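Local coordinates for protein glutamate--LysW ligase ArgX (Sulfolobus tokodaii, PDB 3VPB) that probably catalyses the ATP-dependent joining of glutamate, through its amino group, to the gamma-carboxyl of the C-terminal glutamate of the carrier protein LysW, in arginine biosynthesis, at residues B[101-109]-B[162-170]. Sequence-based numbering, arbitrary orientation.
With ADP (adenosine-5'-diphosphate), chain L.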
ATOM      1  N   ILE B 101     -12.105  22.293  20.702  1.00 15.14           N
ATOM      2  CA  ILE B 101     -11.361  21.645  19.627  1.00 14.58           C
ATOM      3  C   ILE B 101     -11.839  22.292  18.357  1.00 13.49           C
ATOM      4  O   ILE B 101     -12.890  22.944  18.338  1.00 13.33           O
ATOM      5  CB  ILE B 101     -11.630  20.085  19.595  1.00 14.37           C
ATOM      6  CG1 ILE B 101     -13.107  19.807  19.242  1.00 14.71           C
ATOM      7  CG2 ILE B 101     -11.136  19.442  20.917  1.00 13.49           C
ATOM      8  CD1 ILE B 101     -13.457  18.333  18.892  1.00 15.64           C
ATOM      9  N   PRO B 102     -11.086  22.141  17.256  1.00 14.08           N
ATOM     10  CA  PRO B 102     -11.652  22.766  16.058  1.00 14.42           C
ATOM     11  C   PRO B 102     -12.993  22.146  15.681  1.00 14.92           C
ATOM     12  O   PRO B 102     -13.203  20.949  15.892  1.00 15.05           O
ATOM     13  CB  PRO B 102     -10.622  22.442  14.965  1.00 13.93           C
ATOM     14  CG  PRO B 102      -9.343  22.148  15.721  1.00 14.70           C
ATOM     15  CD  PRO B 102      -9.807  21.470  16.998  1.00 14.22           C
ATOM     16  N   ASP B 103     -13.909  22.949  15.147  1.00 15.98           N
ATOM     17  CA  ASP B 103     -15.207  22.405  14.709  1.00 16.72           C
ATOM     18  C   ASP B 103     -14.963  21.328  13.666  1.00 16.86           C
ATOM     19  O   ASP B 103     -14.373  21.622  12.636  1.00 16.70           O
ATOM     20  CB  ASP B 103     -16.058  23.517  14.115  1.00 17.30           C
ATOM     21  CG  ASP B 103     -16.637  24.439  15.169  1.00 21.32           C
ATOM     22  OD1 ASP B 103     -16.589  24.104  16.371  1.00 25.11           O
ATOM     23  OD2 ASP B 103     -17.178  25.491  14.780  1.00 26.33           O
ATOM     24  N   SER B 104     -15.383  20.086  13.925  1.00 16.36           N
ATOM     25  CA  SER B 104     -14.895  18.971  13.091  1.00 16.41           C
ATOM     26  C   SER B 104     -16.020  18.049  12.688  1.00 16.20           C
ATOM     27  O   SER B 104     -16.982  17.907  13.420  1.00 17.18           O
ATOM     28  CB  SER B 104     -13.871  18.131  13.832  1.00 16.52           C
ATOM     29  OG  SER B 104     -12.762  18.883  14.236  1.00 17.45           O
ATOM     30  N   ILE B 105     -15.882  17.438  11.513  1.00 15.68           N
ATOM     31  CA  ILE B 105     -16.827  16.437  11.035  1.00 16.83           C
ATOM     32  C   ILE B 105     -15.991  15.252  10.552  1.00 16.61           C
ATOM     33  O   ILE B 105     -14.947  15.442   9.931  1.00 16.07           O
ATOM     34  CB  ILE B 105     -17.675  16.956   9.858  1.00 17.21           C
ATOM     35  CG1 ILE B 105     -18.439  18.221  10.236  1.00 19.46           C
ATOM     36  CG2 ILE B 105     -18.675  15.882   9.384  1.00 19.82           C
ATOM     37  CD1 ILE B 105     -19.132  18.889   9.024  1.00 25.63           C
ATOM     38  N   ILE B 106     -16.430  14.042  10.869  1.00 15.88           N
ATOM     39  CA  ILE B 106     -15.690  12.846  10.484  1.00 15.87           C
ATOM     40  C   ILE B 106     -16.361  12.182   9.296  1.00 15.77           C
ATOM     41  O   ILE B 106     -17.575  11.987   9.294  1.00 15.92           O
ATOM     42  CB  ILE B 106     -15.585  11.864  11.673  1.00 16.47           C
ATOM     43  CG1 ILE B 106     -14.912  12.563  12.852  1.00 17.47           C
ATOM     44  CG2 ILE B 106     -14.829  10.575  11.282  1.00 15.86           C
ATOM     45  CD1 ILE B 106     -13.601  13.346  12.511  1.00 15.22           C
ATOM     46  N   ALA B 107     -15.553  11.851   8.290  1.00 15.77           N
ATOM     47  CA  ALA B 107     -16.049  11.242   7.067  1.00 16.35           C
ATOM     48  C   ALA B 107     -15.279   9.946   6.813  1.00 16.39           C
ATOM     49  O   ALA B 107     -14.046   9.958   6.682  1.00 16.24           O
ATOM     50  CB  ALA B 107     -15.852  12.209   5.899  1.00 16.16           C
ATOM     51  N   LEU B 108     -16.007   8.832   6.733  1.00 15.74           N
ATOM     52  CA  LEU B 108     -15.350   7.527   6.686  1.00 16.23           C
ATOM     53  C   LEU B 108     -15.401   6.848   5.322  1.00 17.13           C
ATOM     54  O   LEU B 108     -15.269   5.614   5.224  1.00 17.63           O
ATOM     55  CB  LEU B 108     -15.902   6.603   7.779  1.00 16.10           C
ATOM     56  CG  LEU B 108     -15.821   7.205   9.187  1.00 14.00           C
ATOM     57  CD1 LEU B 108     -16.598   6.361  10.180  1.00 15.80           C
ATOM     58  CD2 LEU B 108     -14.343   7.386   9.687  1.00 13.48           C
ATOM     59  N   SER B 109     -15.594   7.650   4.283  1.00 17.04           N
ATOM     60  CA  SER B 109     -15.547   7.174   2.897  1.00 17.62           C
ATOM     61  C   SER B 109     -15.375   8.378   1.983  1.00 16.61           C
ATOM     62  O   SER B 109     -15.574   9.496   2.399  1.00 15.53           O
ATOM     63  CB  SER B 109     -16.845   6.422   2.532  1.00 17.91           C
ATOM     64  OG  SER B 109     -17.945   7.321   2.485  1.00 18.86           O
ATOM     65  N   LYS B 162      -7.749   6.586   5.446  1.00 18.42           N
ATOM     66  CA  LYS B 162      -8.940   6.853   4.644  1.00 19.01           C
ATOM     67  C   LYS B 162     -10.058   7.535   5.443  1.00 17.93           C
ATOM     68  O   LYS B 162     -11.089   7.912   4.882  1.00 19.32           O
ATOM     69  CB  LYS B 162      -9.453   5.552   4.019  1.00 20.00           C
ATOM     70  CG  LYS B 162      -8.473   4.934   3.008  1.00 20.66           C
ATOM     71  CD  LYS B 162      -8.950   3.580   2.498  1.00 26.52           C
ATOM     72  CE  LYS B 162      -7.868   2.941   1.618  1.00 29.43           C
ATOM     73  NZ  LYS B 162      -8.392   1.769   0.859  1.00 31.97           N
ATOM     74  N   ALA B 163      -9.877   7.661   6.757  1.00 16.29           N
ATOM     75  CA  ALA B 163     -10.826   8.382   7.579  1.00 15.19           C
ATOM     76  C   ALA B 163     -10.456   9.867   7.490  1.00 14.97           C
ATOM     77  O   ALA B 163      -9.292  10.220   7.633  1.00 15.60           O
ATOM     78  CB  ALA B 163     -10.743   7.910   9.019  1.00 14.98           C
ATOM     79  N   HIS B 164     -11.434  10.723   7.235  1.00 14.29           N
ATOM     80  CA  HIS B 164     -11.168  12.144   7.069  1.00 14.41           C
ATOM     81  C   HIS B 164     -11.658  12.915   8.277  1.00 14.25           C
ATOM     82  O   HIS B 164     -12.849  12.836   8.598  1.00 14.79           O
ATOM     83  CB  HIS B 164     -11.935  12.707   5.885  1.00 14.03           C
ATOM     84  CG  HIS B 164     -11.586  12.085   4.560  1.00 16.23           C
ATOM     85  ND1 HIS B 164     -10.964  12.791   3.556  1.00 19.85           N
ATOM     86  CD2 HIS B 164     -11.858  10.862   4.049  1.00 17.48           C
ATOM     87  CE1 HIS B 164     -10.831  12.019   2.491  1.00 18.43           C
ATOM     88  NE2 HIS B 164     -11.351  10.836   2.768  1.00 18.95           N
ATOM     89  N   ILE B 165     -10.771  13.721   8.858  1.00 14.07           N
ATOM     90  CA  ILE B 165     -11.176  14.727   9.847  1.00 13.98           C
ATOM     91  C   ILE B 165     -11.284  16.049   9.093  1.00 14.35           C
ATOM     92  O   ILE B 165     -10.278  16.608   8.682  1.00 14.72           O
ATOM     93  CB  ILE B 165     -10.176  14.875  10.994  1.00 14.77           C
ATOM     94  CG1 ILE B 165      -9.885  13.501  11.630  1.00 15.17           C
ATOM     95  CG2 ILE B 165     -10.725  15.865  12.044  1.00 13.89           C
ATOM     96  CD1 ILE B 165      -8.749  13.543  12.703  1.00 12.56           C
ATOM     97  N   VAL B 166     -12.508  16.518   8.904  1.00 14.01           N
ATOM     98  CA  VAL B 166     -12.772  17.706   8.109  1.00 14.92           C
ATOM     99  C   VAL B 166     -13.096  18.824   9.081  1.00 14.68           C
ATOM    100  O   VAL B 166     -14.105  18.753   9.768  1.00 15.39           O
ATOM    101  CB  VAL B 166     -13.981  17.462   7.197  1.00 15.28           C
ATOM    102  CG1 VAL B 166     -14.337  18.728   6.401  1.00 16.11           C
ATOM    103  CG2 VAL B 166     -13.726  16.235   6.263  1.00 15.96           C
ATOM    104  N   GLN B 167     -12.273  19.871   9.123  1.00 14.80           N
ATOM    105  CA  GLN B 167     -12.474  20.857  10.183  1.00 14.43           C
ATOM    106  C   GLN B 167     -12.240  22.286   9.758  1.00 13.23           C
ATOM    107  O   GLN B 167     -11.679  22.569   8.693  1.00 12.65           O
ATOM    108  CB  GLN B 167     -11.644  20.518  11.436  1.00 15.72           C
ATOM    109  CG  GLN B 167     -10.273  19.981  11.175  1.00 18.57           C
ATOM    110  CD  GLN B 167      -9.366  19.853  12.408  1.00 15.85           C
ATOM    111  OE1 GLN B 167      -8.243  20.304  12.344  1.00 13.58           O
ATOM    112  NE2 GLN B 167      -9.839  19.213  13.509  1.00 14.80           N
ATOM    113  N   GLU B 168     -12.695  23.188  10.600  1.00 13.18           N
ATOM    114  CA  GLU B 168     -12.505  24.614  10.341  1.00 14.34           C
ATOM    115  C   GLU B 168     -11.019  24.936  10.302  1.00 14.58           C
ATOM    116  O   GLU B 168     -10.218  24.334  11.018  1.00 14.85           O
ATOM    117  CB  GLU B 168     -13.205  25.462  11.409  1.00 14.61           C
ATOM    118  CG  GLU B 168     -12.717  25.215  12.800  1.00 16.27           C
ATOM    119  CD  GLU B 168     -13.332  26.173  13.818  1.00 20.55           C
ATOM    120  OE1 GLU B 168     -13.508  27.381  13.487  1.00 22.85           O
ATOM    121  OE2 GLU B 168     -13.623  25.720  14.952  1.00 17.83           O
ATOM    122  N   TYR B 169     -10.666  25.891   9.452  1.00 15.22           N
ATOM    123  CA  TYR B 169      -9.295  26.344   9.346  1.00 15.65           C
ATOM    124  C   TYR B 169      -9.084  27.483  10.340  1.00 15.76           C
ATOM    125  O   TYR B 169      -9.799  28.481  10.292  1.00 16.21           O
ATOM    126  CB  TYR B 169      -9.047  26.798   7.906  1.00 16.23           C
ATOM    127  CG  TYR B 169      -7.656  27.315   7.670  1.00 18.30           C
ATOM    128  CD1 TYR B 169      -6.536  26.531   7.953  1.00 19.40           C
ATOM    129  CD2 TYR B 169      -7.461  28.592   7.162  1.00 24.91           C
ATOM    130  CE1 TYR B 169      -5.246  27.017   7.736  1.00 21.48           C
ATOM    131  CE2 TYR B 169      -6.176  29.086   6.922  1.00 25.55           C
ATOM    132  CZ  TYR B 169      -5.088  28.295   7.209  1.00 23.62           C
ATOM    133  OH  TYR B 169      -3.834  28.802   6.981  1.00 27.41           O
ATOM    134  N   ILE B 170      -8.138  27.306  11.270  1.00 14.61           N
ATOM    135  CA  ILE B 170      -7.939  28.279  12.336  1.00 15.62           C
ATOM    136  C   ILE B 170      -6.505  28.750  12.258  1.00 15.44           C
ATOM    137  O   ILE B 170      -5.569  28.032  12.658  1.00 16.52           O
ATOM    138  CB  ILE B 170      -8.229  27.682  13.764  1.00 15.56           C
ATOM    139  CG1 ILE B 170      -9.571  26.948  13.791  1.00 16.39           C
ATOM    140  CG2 ILE B 170      -8.232  28.789  14.821  1.00 16.46           C
ATOM    141  CD1 ILE B 170      -9.874  26.233  15.127  1.00 16.78           C
TER
HETATM  142  PB  ADP L 500       0.429  16.535  13.015  1.00 15.62           P
HETATM  143  O1B ADP L 500       0.173  15.461  14.005  1.00 17.75           O
HETATM  144  O2B ADP L 500       1.363  17.647  13.464  1.00 18.00           O
HETATM  145  O3B ADP L 500       0.746  16.073  11.621  1.00 15.24           O
HETATM  146  PA  ADP L 500      -1.555  18.645  13.261  1.00 17.66           P
HETATM  147  O1A ADP L 500      -3.068  18.470  13.336  1.00 17.86           O
HETATM  148  O2A ADP L 500      -0.731  19.169  14.415  1.00 16.09           O
HETATM  149  O3A ADP L 500      -1.018  17.207  12.779  1.00 18.44           O
HETATM  150  O5' ADP L 500      -1.297  19.579  11.980  1.00 17.37           O
HETATM  151  C5' ADP L 500      -0.004  20.022  11.569  1.00 15.60           C
HETATM  152  C4' ADP L 500      -0.033  21.516  11.309  1.00 14.35           C
HETATM  153  O4' ADP L 500      -1.090  21.805  10.389  1.00 16.02           O
HETATM  154  C3' ADP L 500      -0.378  22.284  12.588  1.00 16.64           C
HETATM  155  O3' ADP L 500       0.807  22.632  13.314  1.00 17.50           O
HETATM  156  C2' ADP L 500      -1.076  23.514  12.058  1.00 17.85           C
HETATM  157  O2' ADP L 500      -0.116  24.488  11.626  1.00 19.01           O
HETATM  158  C1' ADP L 500      -1.771  22.985  10.831  1.00 15.54           C
HETATM  159  N9  ADP L 500      -3.168  22.627  11.137  1.00 13.90           N
HETATM  160  C8  ADP L 500      -3.674  21.393  11.395  1.00 12.45           C
HETATM  161  N7  ADP L 500      -4.999  21.492  11.569  1.00 13.28           N
HETATM  162  C5  ADP L 500      -5.343  22.786  11.416  1.00 12.49           C
HETATM  163  C6  ADP L 500      -6.578  23.576  11.500  1.00 11.34           C
HETATM  164  N6  ADP L 500      -7.750  22.962  11.748  1.00 13.62           N
HETATM  165  N1  ADP L 500      -6.512  24.914  11.231  1.00 14.72           N
HETATM  166  C2  ADP L 500      -5.359  25.537  10.959  1.00 12.00           C
HETATM  167  N3  ADP L 500      -4.182  24.863  10.907  1.00 14.50           N
HETATM  168  C4  ADP L 500      -4.139  23.522  11.133  1.00 12.76           C
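In the small antiparallel sheet of the ATP-grasp domain, strand 104-107, outermost within the chain, pairs with strand 164-168, which runs on into the adenine pocket. Ile105 with Val166 and Ala107 with His164 are the hydrogen-bonded pairs, and Ile106 lays CD1 beside CG1 of Ile165 at 3.8 Å. Beyond Ile105 and Ile106 the sheet continues into a strand of the second subunit. Near the nucleotide, Gln167 puts CG between its backbone N and carbonyl carbon (chi1 39°) and then extends, carrying its amide alongside Pro102. There Gln167 NE2 donates to Ser104 OG (3.0 Å), whose own proton goes to Pro102 O. Gln167 OE1 accepts a hydrogen bond from ADP N6 (2.8 Å) and another from Lys127. With an alanine at Gln167, N6 is likely to lose one of its two acceptors here and Ser104 OG its amide donor. Glu168 turns back on the loop: its OE2 takes Asp103 N on the anti side (2.8 Å, 171°). The nearby carboxylate of Asp103 would add repulsion, probably offset by Lys244, which salt-bridges Glu168 OE2. Glu168 O accepts ADP N6 (2.9 Å) and Ile170 N donates to ADP N1 (2.9 Å), a donor-acceptor pattern that reads the 6-amino edge of adenine and would suit guanine poorly.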